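Local atomic coordinates of ankyrin repeat family protein (Enterococcus faecalis, PDB entry 3HRA), a protein that is of unknown function but is built from stacked ankyrin repeats, a scaffold that in other proteins commonly serves to bind protein partners. Residues 4-10 / 30-36; 46-52 / 84-88; 59-65 / 90-95. One frame throughout, in Å; residues are numbered along the deposited sequence.

Contact 1 (4-10 / 30-36)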
loop_
_atom_site.group_PDB
_atom_site.type_symbol
_atom_site.label_atom_id
_atom_site.label_comp_id
_atom_site.label_asym_id
_atom_site.label_seq_id
_atom_site.Cartn_x
_atom_site.Cartn_y
_atom_site.Cartn_z
ATOM N N TYR A 4 -25.904 0.396 -20.333
ATOM C CA TYR A 4 -24.616 -0.248 -20.544
ATOM C C TYR A 4 -24.651 -1.716 -20.121
ATOM O O TYR A 4 -25.338 -2.091 -19.166
ATOM C CB TYR A 4 -23.516 0.462 -19.744
ATOM C CG TYR A 4 -23.165 1.858 -20.199
ATOM C CD1 TYR A 4 -22.420 2.065 -21.349
ATOM C CD2 TYR A 4 -23.558 2.968 -19.466
ATOM C CE1 TYR A 4 -22.083 3.347 -21.762
ATOM C CE2 TYR A 4 -23.230 4.258 -19.869
ATOM C CZ TYR A 4 -22.487 4.439 -21.013
ATOM O OH TYR A 4 -22.153 5.723 -21.405
ATOM N N GLU A 5 -23.884 -2.541 -20.819
ATOM C CA GLU A 5 -23.771 -3.945 -20.462
ATOM C C GLU A 5 -22.748 -4.075 -19.344
ATOM O O GLU A 5 -21.836 -3.237 -19.236
ATOM C CB GLU A 5 -23.329 -4.766 -21.677
ATOM C CG GLU A 5 -24.429 -5.032 -22.709
ATOM C CD GLU A 5 -23.876 -5.619 -24.012
ATOM O OE1 GLU A 5 -22.741 -5.244 -24.399
ATOM O OE2 GLU A 5 -24.574 -6.443 -24.655
ATOM N N VAL A 6 -22.892 -5.104 -18.504
ATOM C CA VAL A 6 -21.855 -5.391 -17.509
ATOM C C VAL A 6 -20.518 -5.515 -18.224
ATOM O O VAL A 6 -20.412 -6.215 -19.235
ATOM C CB VAL A 6 -22.116 -6.703 -16.740
ATOM C CG1 VAL A 6 -21.000 -6.961 -15.712
ATOM C CG2 VAL A 6 -23.473 -6.669 -16.072
ATOM N N GLY A 7 -19.495 -4.835 -17.707
ATOM C CA GLY A 7 -18.171 -4.915 -18.293
ATOM C C GLY A 7 -17.741 -3.674 -19.032
ATOM O O GLY A 7 -16.560 -3.523 -19.341
ATOM N N ALA A 8 -18.693 -2.785 -19.324
ATOM C CA ALA A 8 -18.392 -1.554 -20.052
ATOM C C ALA A 8 -17.293 -0.737 -19.365
ATOM O O ALA A 8 -16.360 -0.239 -20.011
ATOM C CB ALA A 8 -19.666 -0.707 -20.232
ATOM N N LEU A 9 -17.415 -0.602 -18.049
ATOM C CA LEU A 9 -16.503 0.234 -17.273
ATOM C C LEU A 9 -15.145 -0.443 -17.128
ATOM O O LEU A 9 -14.121 0.223 -17.174
ATOM C CB LEU A 9 -17.114 0.553 -15.904
ATOM C CG LEU A 9 -16.429 1.593 -15.003
ATOM C CD1 LEU A 9 -16.390 2.969 -15.696
ATOM C CD2 LEU A 9 -17.202 1.690 -13.673
ATOM N N LEU A 10 -15.135 -1.766 -16.954
ATOM C CA LEU A 10 -13.878 -2.518 -16.933
ATOM C C LEU A 10 -13.123 -2.327 -18.239
ATOM O O LEU A 10 -11.912 -2.115 -18.239
ATOM C CB LEU A 10 -14.139 -4.002 -16.703
ATOM C CG LEU A 10 -14.420 -4.420 -15.262
ATOM C CD1 LEU A 10 -15.112 -5.775 -15.214
ATOM C CD2 LEU A 10 -13.127 -4.442 -14.454
ATOM N N TYR A 30 -25.225 2.911 -12.831
ATOM C CA TYR A 30 -24.100 2.002 -13.095
ATOM C C TYR A 30 -23.459 1.419 -11.815
ATOM O O TYR A 30 -23.137 2.144 -10.874
ATOM C CB TYR A 30 -23.018 2.659 -13.983
ATOM C CG TYR A 30 -22.202 1.627 -14.731
ATOM C CD1 TYR A 30 -22.530 1.277 -16.034
ATOM C CD2 TYR A 30 -21.133 0.968 -14.121
ATOM C CE1 TYR A 30 -21.800 0.328 -16.723
ATOM C CE2 TYR A 30 -20.410 0.004 -14.798
ATOM C CZ TYR A 30 -20.749 -0.312 -16.095
ATOM O OH TYR A 30 -20.039 -1.271 -16.786
ATOM N N GLN A 31 -23.274 0.100 -11.795
ATOM C CA GLN A 31 -22.616 -0.565 -10.677
ATOM C C GLN A 31 -21.102 -0.493 -10.902
ATOM O O GLN A 31 -20.552 -1.221 -11.740
ATOM C CB GLN A 31 -23.061 -2.029 -10.609
ATOM C CG GLN A 31 -23.127 -2.594 -9.192
ATOM C CD GLN A 31 -21.787 -3.069 -8.666
ATOM O OE1 GLN A 31 -21.059 -2.315 -7.985
ATOM N NE2 GLN A 31 -21.449 -4.333 -8.969
ATOM N N VAL A 32 -20.424 0.378 -10.157
ATOM C CA VAL A 32 -19.029 0.699 -10.489
ATOM C C VAL A 32 -18.027 -0.401 -10.115
ATOM O O VAL A 32 -16.890 -0.413 -10.591
ATOM C CB VAL A 32 -18.576 2.039 -9.852
ATOM C CG1 VAL A 32 -19.472 3.188 -10.329
ATOM C CG2 VAL A 32 -18.582 1.949 -8.323
ATOM N N ASP A 33 -18.439 -1.298 -9.232
ATOM C CA ASP A 33 -17.524 -2.325 -8.751
ATOM C C ASP A 33 -17.727 -3.701 -9.401
ATOM O O ASP A 33 -17.533 -4.727 -8.765
ATOM C CB ASP A 33 -17.582 -2.431 -7.232
ATOM C CG ASP A 33 -16.800 -1.316 -6.540
ATOM O OD1 ASP A 33 -15.807 -0.820 -7.099
ATOM O OD2 ASP A 33 -17.187 -0.939 -5.430
ATOM N N GLU A 34 -18.091 -3.720 -10.673
ATOM C CA GLU A 34 -18.078 -4.964 -11.439
ATOM C C GLU A 34 -16.662 -5.538 -11.438
ATOM O O GLU A 34 -15.692 -4.787 -11.298
ATOM C CB GLU A 34 -18.538 -4.701 -12.873
ATOM C CG GLU A 34 -17.683 -3.688 -13.613
ATOM C CD GLU A 34 -18.256 -3.342 -14.988
ATOM O OE1 GLU A 34 -19.495 -3.374 -15.167
ATOM O OE2 GLU A 34 -17.466 -3.039 -15.902
ATOM N N VAL A 35 -16.539 -6.860 -11.593
ATOM C CA VAL A 35 -15.226 -7.491 -11.542
ATOM C C VAL A 35 -14.867 -8.334 -12.778
ATOM O O VAL A 35 -15.749 -8.875 -13.467
ATOM C CB VAL A 35 -15.031 -8.331 -10.242
ATOM C CG1 VAL A 35 -14.963 -7.428 -9.006
ATOM C CG2 VAL A 35 -16.123 -9.365 -10.103
ATOM N N ASP A 36 -13.567 -8.415 -13.052
ATOM C CA ASP A 36 -13.043 -9.253 -14.122
ATOM C C ASP A 36 -12.656 -10.644 -13.618
ATOM O O ASP A 36 -12.939 -10.998 -12.474
ATOM C CB ASP A 36 -11.861 -8.563 -14.841
ATOM C CG ASP A 36 -10.605 -8.445 -13.986
ATOM O OD1 ASP A 36 -10.462 -9.094 -12.917
ATOM O OD2 ASP A 36 -9.705 -7.698 -14.415
#
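The polar part of this contact gathers at the start of helix 8-14, where backbone NH groups have no helical acceptor and turn to two side chains of segment 30-36. Glu34 takes two of them, Gly7 N to OE1 and Leu10 N to OE2, each at 2.9 Å, so one carboxylate spans the opening turn. The phenol of Tyr30 accepts a third from Leu9 N to its OH at 3.0 Å, and that OH also makes a weak hydrogen bond to Glu34 OE1 at 2.7 Å. Gly7, the N-cap, has a positive phi of 108° within the type II turn from Glu5 to Ala8, a conformation in which a CB would clash with the preceding carbonyl.

Apolar contacts flank the polar centre. Tyr30 rests against Leu9 (CE2 to Leu9 CB, 3.5 Å), and its edge meets Tyr4, CE1 lying 3.5 Å from Tyr4 CB. Leu9 CD2 reaches Val32 CB at 4.1 Å. Leu10 CD1 lies against the backbone of segment 30-36, 3.5 Å from Val35 C.

This is the N-terminal end of the ankyrin stack: Ile24 of helix 18-25 packs on Tyr4, Leu9 and Tyr30, and Pro42 of helix 42-49 touches Leu9, Leu10 and Glu34.

Contact 2 (46-52 / 84-88)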
loop_
_atom_site.group_PDB
_atom_site.type_symbol
_atom_site.label_atom_id
_atom_site.label_comp_id
_atom_site.label_asym_id
_atom_site.label_seq_id
_atom_site.Cartn_x
_atom_site.Cartn_y
_atom_site.Cartn_z
ATOM N N ALA A 46 -7.341 0.787 -12.523
ATOM C CA ALA A 46 -6.780 2.141 -12.543
ATOM C C ALA A 46 -5.589 2.288 -11.595
ATOM O O ALA A 46 -4.617 2.959 -11.917
ATOM C CB ALA A 46 -7.856 3.174 -12.222
ATOM N N VAL A 47 -5.664 1.679 -10.421
ATOM C CA VAL A 47 -4.564 1.795 -9.459
ATOM C C VAL A 47 -3.308 1.085 -9.971
ATOM O O VAL A 47 -2.202 1.612 -9.861
ATOM C CB VAL A 47 -4.961 1.281 -8.052
ATOM C CG1 VAL A 47 -3.756 1.253 -7.131
ATOM C CG2 VAL A 47 -6.045 2.169 -7.469
ATOM N N HIS A 48 -3.495 -0.106 -10.537
ATOM C CA HIS A 48 -2.413 -0.854 -11.175
ATOM C C HIS A 48 -1.755 -0.032 -12.290
ATOM O O HIS A 48 -0.534 0.004 -12.398
ATOM C CB HIS A 48 -2.936 -2.192 -11.730
ATOM C CG HIS A 48 -3.104 -3.261 -10.687
ATOM N ND1 HIS A 48 -4.067 -3.197 -9.700
ATOM C CD2 HIS A 48 -2.432 -4.418 -10.475
ATOM C CE1 HIS A 48 -3.982 -4.265 -8.928
ATOM N NE2 HIS A 48 -2.995 -5.022 -9.375
ATOM N N ASN A 49 -2.573 0.649 -13.090
ATOM C CA ASN A 49 -2.100 1.473 -14.204
ATOM C C ASN A 49 -1.557 2.853 -13.794
ATOM O O ASN A 49 -0.931 3.555 -14.604
ATOM C CB ASN A 49 -3.233 1.699 -15.208
ATOM C CG ASN A 49 -3.475 0.503 -16.107
ATOM O OD1 ASN A 49 -2.550 -0.214 -16.465
ATOM N ND2 ASN A 49 -4.728 0.294 -16.487
ATOM N N ASN A 50 -1.801 3.225 -12.540
ATOM C CA ASN A 50 -1.588 4.599 -12.053
ATOM C C ASN A 50 -2.298 5.651 -12.911
ATOM O O ASN A 50 -1.745 6.714 -13.204
ATOM C CB ASN A 50 -0.108 4.952 -11.852
ATOM C CG ASN A 50 0.083 6.124 -10.897
ATOM O OD1 ASN A 50 -0.738 6.363 -10.011
ATOM N ND2 ASN A 50 1.181 6.863 -11.074
ATOM N N ASP A 51 -3.542 5.345 -13.279
ATOM C CA ASP A 51 -4.402 6.312 -13.938
ATOM C C ASP A 51 -5.117 7.119 -12.858
ATOM O O ASP A 51 -6.201 6.755 -12.386
ATOM C CB ASP A 51 -5.383 5.623 -14.891
ATOM C CG ASP A 51 -4.720 5.167 -16.185
ATOM O OD1 ASP A 51 -3.631 5.674 -16.556
ATOM O OD2 ASP A 51 -5.292 4.294 -16.846
ATOM N N ILE A 52 -4.481 8.220 -12.475
ATOM C CA ILE A 52 -4.896 8.973 -11.304
ATOM C C ILE A 52 -6.306 9.578 -11.464
ATOM O O ILE A 52 -7.127 9.527 -10.546
ATOM C CB ILE A 52 -3.853 10.068 -10.987
ATOM C CG1 ILE A 52 -2.515 9.417 -10.611
ATOM C CG2 ILE A 52 -4.329 10.951 -9.875
ATOM C CD1 ILE A 52 -1.323 10.405 -10.497
ATOM N N ARG A 84 1.857 4.327 -5.374
ATOM C CA ARG A 84 0.895 5.198 -6.066
ATOM C C ARG A 84 0.483 6.303 -5.113
ATOM O O ARG A 84 -0.622 6.310 -4.581
ATOM C CB ARG A 84 -0.339 4.396 -6.498
ATOM C CG ARG A 84 -0.024 3.103 -7.249
ATOM C CD ARG A 84 0.451 3.367 -8.671
ATOM N NE ARG A 84 0.507 2.131 -9.466
ATOM C CZ ARG A 84 1.614 1.448 -9.732
ATOM N NH1 ARG A 84 2.787 1.859 -9.260
ATOM N NH2 ARG A 84 1.549 0.341 -10.466
ATOM N N THR A 85 1.378 7.262 -4.923
ATOM C CA THR A 85 1.242 8.264 -3.871
ATOM C C THR A 85 0.036 9.185 -4.010
ATOM O O THR A 85 -0.668 9.436 -3.037
ATOM C CB THR A 85 2.512 9.120 -3.813
ATOM O OG1 THR A 85 3.647 8.249 -3.835
ATOM C CG2 THR A 85 2.536 9.977 -2.542
ATOM N N GLU A 86 -0.165 9.722 -5.207
ATOM C CA GLU A 86 -1.291 10.610 -5.479
ATOM C C GLU A 86 -2.627 9.912 -5.206
ATOM O O GLU A 86 -3.517 10.482 -4.576
ATOM C CB GLU A 86 -1.212 11.090 -6.932
ATOM C CG GLU A 86 0.137 11.787 -7.243
ATOM C CD GLU A 86 1.229 10.891 -7.915
ATOM O OE1 GLU A 86 1.374 9.644 -7.658
ATOM O OE2 GLU A 86 1.991 11.486 -8.720
ATOM N N ILE A 87 -2.765 8.677 -5.692
ATOM C CA ILE A 87 -3.998 7.929 -5.472
ATOM C C ILE A 87 -4.199 7.614 -3.987
ATOM O O ILE A 87 -5.299 7.757 -3.471
ATOM C CB ILE A 87 -4.050 6.646 -6.325
ATOM C CG1 ILE A 87 -4.121 7.014 -7.808
ATOM C CG2 ILE A 87 -5.243 5.777 -5.927
ATOM C CD1 ILE A 87 -3.971 5.801 -8.736
ATOM N N LEU A 88 -3.118 7.223 -3.301
ATOM C CA LEU A 88 -3.160 6.929 -1.871
ATOM C C LEU A 88 -3.583 8.148 -1.066
ATOM O O LEU A 88 -4.439 8.048 -0.185
ATOM C CB LEU A 88 -1.798 6.433 -1.373
ATOM C CG LEU A 88 -1.734 6.091 0.111
ATOM C CD1 LEU A 88 -2.743 4.997 0.460
ATOM C CD2 LEU A 88 -0.306 5.666 0.492
HETATM O O HOH W 1 -0.749 7.727 -7.621
#
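Arg84 bends through two m rotamers, chi1 and chi2, before chi3 straightens to t, and this carries its guanidinium to the C-terminal end of helix 42-49. There it donates from NE to Val47 O at 2.8 Å and from NH2 to His48 O at 2.9 Å, both carbonyls near the guanidinium plane. Asn50, with a positive phi of 53°, ends that helix in a Schellman motif; its t rotamer brings OD1 to 3.5 Å from Arg84 CD and likewise 3.5 Å from Ile87 CD1.

The two segments belong to successive ankyrin repeats: 46-52 covers the tight turn between the paired helices 42-49 and 52-60, and 84-88 opens the second helix of the next repeat. Water 1 bridges them, donating to Asn50 OD1 at 2.8 Å and to Glu86 OE1 at 2.9 Å while accepting from Ile87 N at 2.9 Å. Ile52 and Ile87 share the mt rotamer and meet at CG1 to CG1, 4.0 Å; the tip of Ile52, CD1, continues to Glu86 CB at 3.6 Å. On another flank of Ile87, its CG2 touches CG2 of the t-rotamer Val47 at 4.0 Å. His48 points away from segment 84-88 and stacks its ring on Tyr78 of helix 75-81.

Contact 3 (59-65 / 90-95)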
loop_
_atom_site.group_PDB
_atom_site.type_symbol
_atom_site.label_atom_id
_atom_site.label_comp_id
_atom_site.label_asym_id
_atom_site.label_seq_id
_atom_site.Cartn_x
_atom_site.Cartn_y
_atom_site.Cartn_z
ATOM N N ILE A 59 -13.536 6.717 -7.236
ATOM C CA ILE A 59 -13.679 6.914 -5.798
ATOM C C ILE A 59 -14.805 7.904 -5.490
ATOM O O ILE A 59 -15.588 7.706 -4.559
ATOM C CB ILE A 59 -12.353 7.368 -5.148
ATOM C CG1 ILE A 59 -11.355 6.209 -5.158
ATOM C CG2 ILE A 59 -12.595 7.804 -3.721
ATOM C CD1 ILE A 59 -9.887 6.650 -4.950
ATOM N N ASP A 60 -14.894 8.973 -6.274
ATOM C CA ASP A 60 -15.979 9.942 -6.107
ATOM C C ASP A 60 -17.347 9.323 -6.375
ATOM O O ASP A 60 -18.346 9.783 -5.838
ATOM C CB ASP A 60 -15.783 11.146 -7.042
ATOM C CG ASP A 60 -14.626 12.053 -6.624
ATOM O OD1 ASP A 60 -14.026 11.850 -5.538
ATOM O OD2 ASP A 60 -14.318 12.986 -7.402
ATOM N N ARG A 61 -17.402 8.312 -7.242
ATOM C CA ARG A 61 -18.665 7.628 -7.543
ATOM C C ARG A 61 -18.937 6.439 -6.627
ATOM O O ARG A 61 -19.845 5.659 -6.880
ATOM C CB ARG A 61 -18.704 7.160 -8.999
ATOM C CG ARG A 61 -19.298 8.169 -9.955
ATOM C CD ARG A 61 -20.824 8.207 -9.849
ATOM N NE ARG A 61 -21.485 7.292 -10.781
ATOM C CZ ARG A 61 -22.016 6.123 -10.436
ATOM N NH1 ARG A 61 -21.954 5.708 -9.181
ATOM N NH2 ARG A 61 -22.612 5.362 -11.346
ATOM N N GLY A 62 -18.129 6.288 -5.587
ATOM C CA GLY A 62 -18.394 5.296 -4.551
ATOM C C GLY A 62 -17.709 3.943 -4.690
ATOM O O GLY A 62 -18.093 2.995 -4.013
ATOM N N ALA A 63 -16.694 3.851 -5.547
ATOM C CA ALA A 63 -15.942 2.608 -5.720
ATOM C C ALA A 63 -15.329 2.165 -4.384
ATOM O O ALA A 63 -14.850 2.984 -3.601
ATOM C CB ALA A 63 -14.847 2.776 -6.790
ATOM N N ASP A 64 -15.360 0.867 -4.125
ATOM C CA ASP A 64 -14.892 0.331 -2.844
ATOM C C ASP A 64 -13.376 0.168 -2.873
ATOM O O ASP A 64 -12.861 -0.665 -3.622
ATOM C CB ASP A 64 -15.559 -1.020 -2.615
ATOM C CG ASP A 64 -15.265 -1.605 -1.245
ATOM O OD1 ASP A 64 -14.454 -1.042 -0.479
ATOM O OD2 ASP A 64 -15.877 -2.649 -0.943
ATOM N N ILE A 65 -12.660 0.970 -2.076
ATOM C CA ILE A 65 -11.203 0.920 -2.082
ATOM C C ILE A 65 -10.682 -0.349 -1.393
ATOM O O ILE A 65 -9.497 -0.664 -1.459
ATOM C CB ILE A 65 -10.556 2.173 -1.427
ATOM C CG1 ILE A 65 -10.917 2.256 0.061
ATOM C CG2 ILE A 65 -10.952 3.462 -2.185
ATOM C CD1 ILE A 65 -9.963 3.098 0.885
ATOM N N TYR A 90 -5.377 10.588 -2.077
ATOM C CA TYR A 90 -6.789 10.793 -2.340
ATOM C C TYR A 90 -7.650 9.826 -1.523
ATOM O O TYR A 90 -8.659 10.228 -0.923
ATOM C CB TYR A 90 -7.091 10.667 -3.835
ATOM C CG TYR A 90 -8.366 11.350 -4.250
ATOM C CD1 TYR A 90 -8.405 12.727 -4.445
ATOM C CD2 TYR A 90 -9.541 10.618 -4.443
ATOM C CE1 TYR A 90 -9.576 13.361 -4.838
ATOM C CE2 TYR A 90 -10.710 11.237 -4.832
ATOM C CZ TYR A 90 -10.726 12.606 -5.021
ATOM O OH TYR A 90 -11.893 13.222 -5.410
ATOM N N MET A 91 -7.247 8.558 -1.503
ATOM C CA MET A 91 -7.967 7.549 -0.729
ATOM C C MET A 91 -8.028 7.914 0.746
ATOM O O MET A 91 -9.066 7.772 1.375
ATOM C CB MET A 91 -7.320 6.186 -0.885
ATOM C CG MET A 91 -7.483 5.579 -2.267
ATOM S SD MET A 91 -6.556 4.038 -2.362
ATOM C CE MET A 91 -7.167 3.327 -3.894
ATOM N N LEU A 92 -6.909 8.373 1.295
ATOM C CA LEU A 92 -6.851 8.749 2.717
ATOM C C LEU A 92 -7.744 9.956 3.050
ATOM O O LEU A 92 -8.117 10.159 4.207
ATOM C CB LEU A 92 -5.407 9.028 3.136
ATOM C CG LEU A 92 -4.517 7.779 3.149
ATOM C CD1 LEU A 92 -3.044 8.129 3.379
ATOM C CD2 LEU A 92 -5.026 6.800 4.201
ATOM N N LYS A 93 -8.088 10.753 2.038
ATOM C CA LYS A 93 -8.979 11.901 2.237
ATOM C C LYS A 93 -10.442 11.623 1.893
ATOM O O LYS A 93 -11.342 12.242 2.464
ATOM C CB LYS A 93 -8.530 13.095 1.388
ATOM C CG LYS A 93 -7.175 13.684 1.743
ATOM C CD LYS A 93 -6.845 14.821 0.759
ATOM C CE LYS A 93 -5.337 15.033 0.640
ATOM N NZ LYS A 93 -4.963 15.829 -0.575
ATOM N N HIS A 94 -10.686 10.736 0.929
ATOM C CA HIS A 94 -12.038 10.589 0.375
ATOM C C HIS A 94 -12.674 9.213 0.519
ATOM O O HIS A 94 -13.745 8.953 -0.032
ATOM C CB HIS A 94 -12.062 11.017 -1.093
ATOM C CG HIS A 94 -11.786 12.468 -1.287
ATOM N ND1 HIS A 94 -10.533 12.960 -1.594
ATOM C CD2 HIS A 94 -12.594 13.547 -1.183
ATOM C CE1 HIS A 94 -10.589 14.274 -1.695
ATOM N NE2 HIS A 94 -11.834 14.655 -1.448
ATOM N N ALA A 95 -12.010 8.333 1.252
ATOM C CA ALA A 95 -12.530 6.990 1.464
ATOM C C ALA A 95 -12.087 6.477 2.826
ATOM O O ALA A 95 -11.340 7.149 3.545
ATOM C CB ALA A 95 -12.062 6.062 0.345
#
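Two neighbouring ankyrin repeats meet here through the C-terminal ends of their second helices, 52-60 and 85-94, together with the loop that leads out of the first. Helix 52-60 stops in a Schellman motif with Gly62 as its C-prime residue: at a phi of 95° Gly62 N bonds to Ile59 O at 3.1 Å, and a side chain there would collide with the preceding carbonyl oxygen. Ile59, in the last turn, already points toward the adjoining helix; the reversal returns the chain so that Ile65 does too.

These two isoleucines make the apolar part of the contact. Ile59 CD1 sits 3.8 Å from Met91 CG and 4.0 Å from Tyr90 CD2, where it approaches the edge of the ring, and Ile59 CG2 is 4.2 Å from His94 CB. Ile65 also touches Met91, CG2 to CG at 4.1 Å, and its CD1 lies 3.7 Å from Ala95 CB, just where helix 85-94 has ended. Leu43 of helix 42-49 packs on Ile59 and Ile65, while Val47 of the same helix and Ala79 of helix 75-81 touch Met91, so the apolar cluster runs on into the first helices of both repeats.

The polar part lies toward solvent. Tyr90, with chi1 at -158° (t), extends its ring across to the exposed Asp60, and the phenol OH donates to Asp60 OD1 in a short hydrogen bond of 2.5 Å.

Contacts 2 and 3 join the same pair of repeats at the two ends of helix 85-94, their centres 12 Å apart and Val47 CG2 packing on Met91 CE at 3.9 Å. All three contacts are partly buried; contact 1, at the outer, N-terminal end, lies farthest from the chain's centre, its own centre about 24 Å away, contact 3 about 15 Å and contact 2 nearest at about 11 Å. In contact 1 side chains receive helix-start NH groups, whereas in contact 2 an arginine donates to helix-end carbonyls; contact 3 relies on apolar packing with one side-chain hydrogen bond. Contact 1 meets contact 3 through Asp33 OD2 and Asp64 N, 2.9 Å apart, a probable hydrogen bond between successive loops.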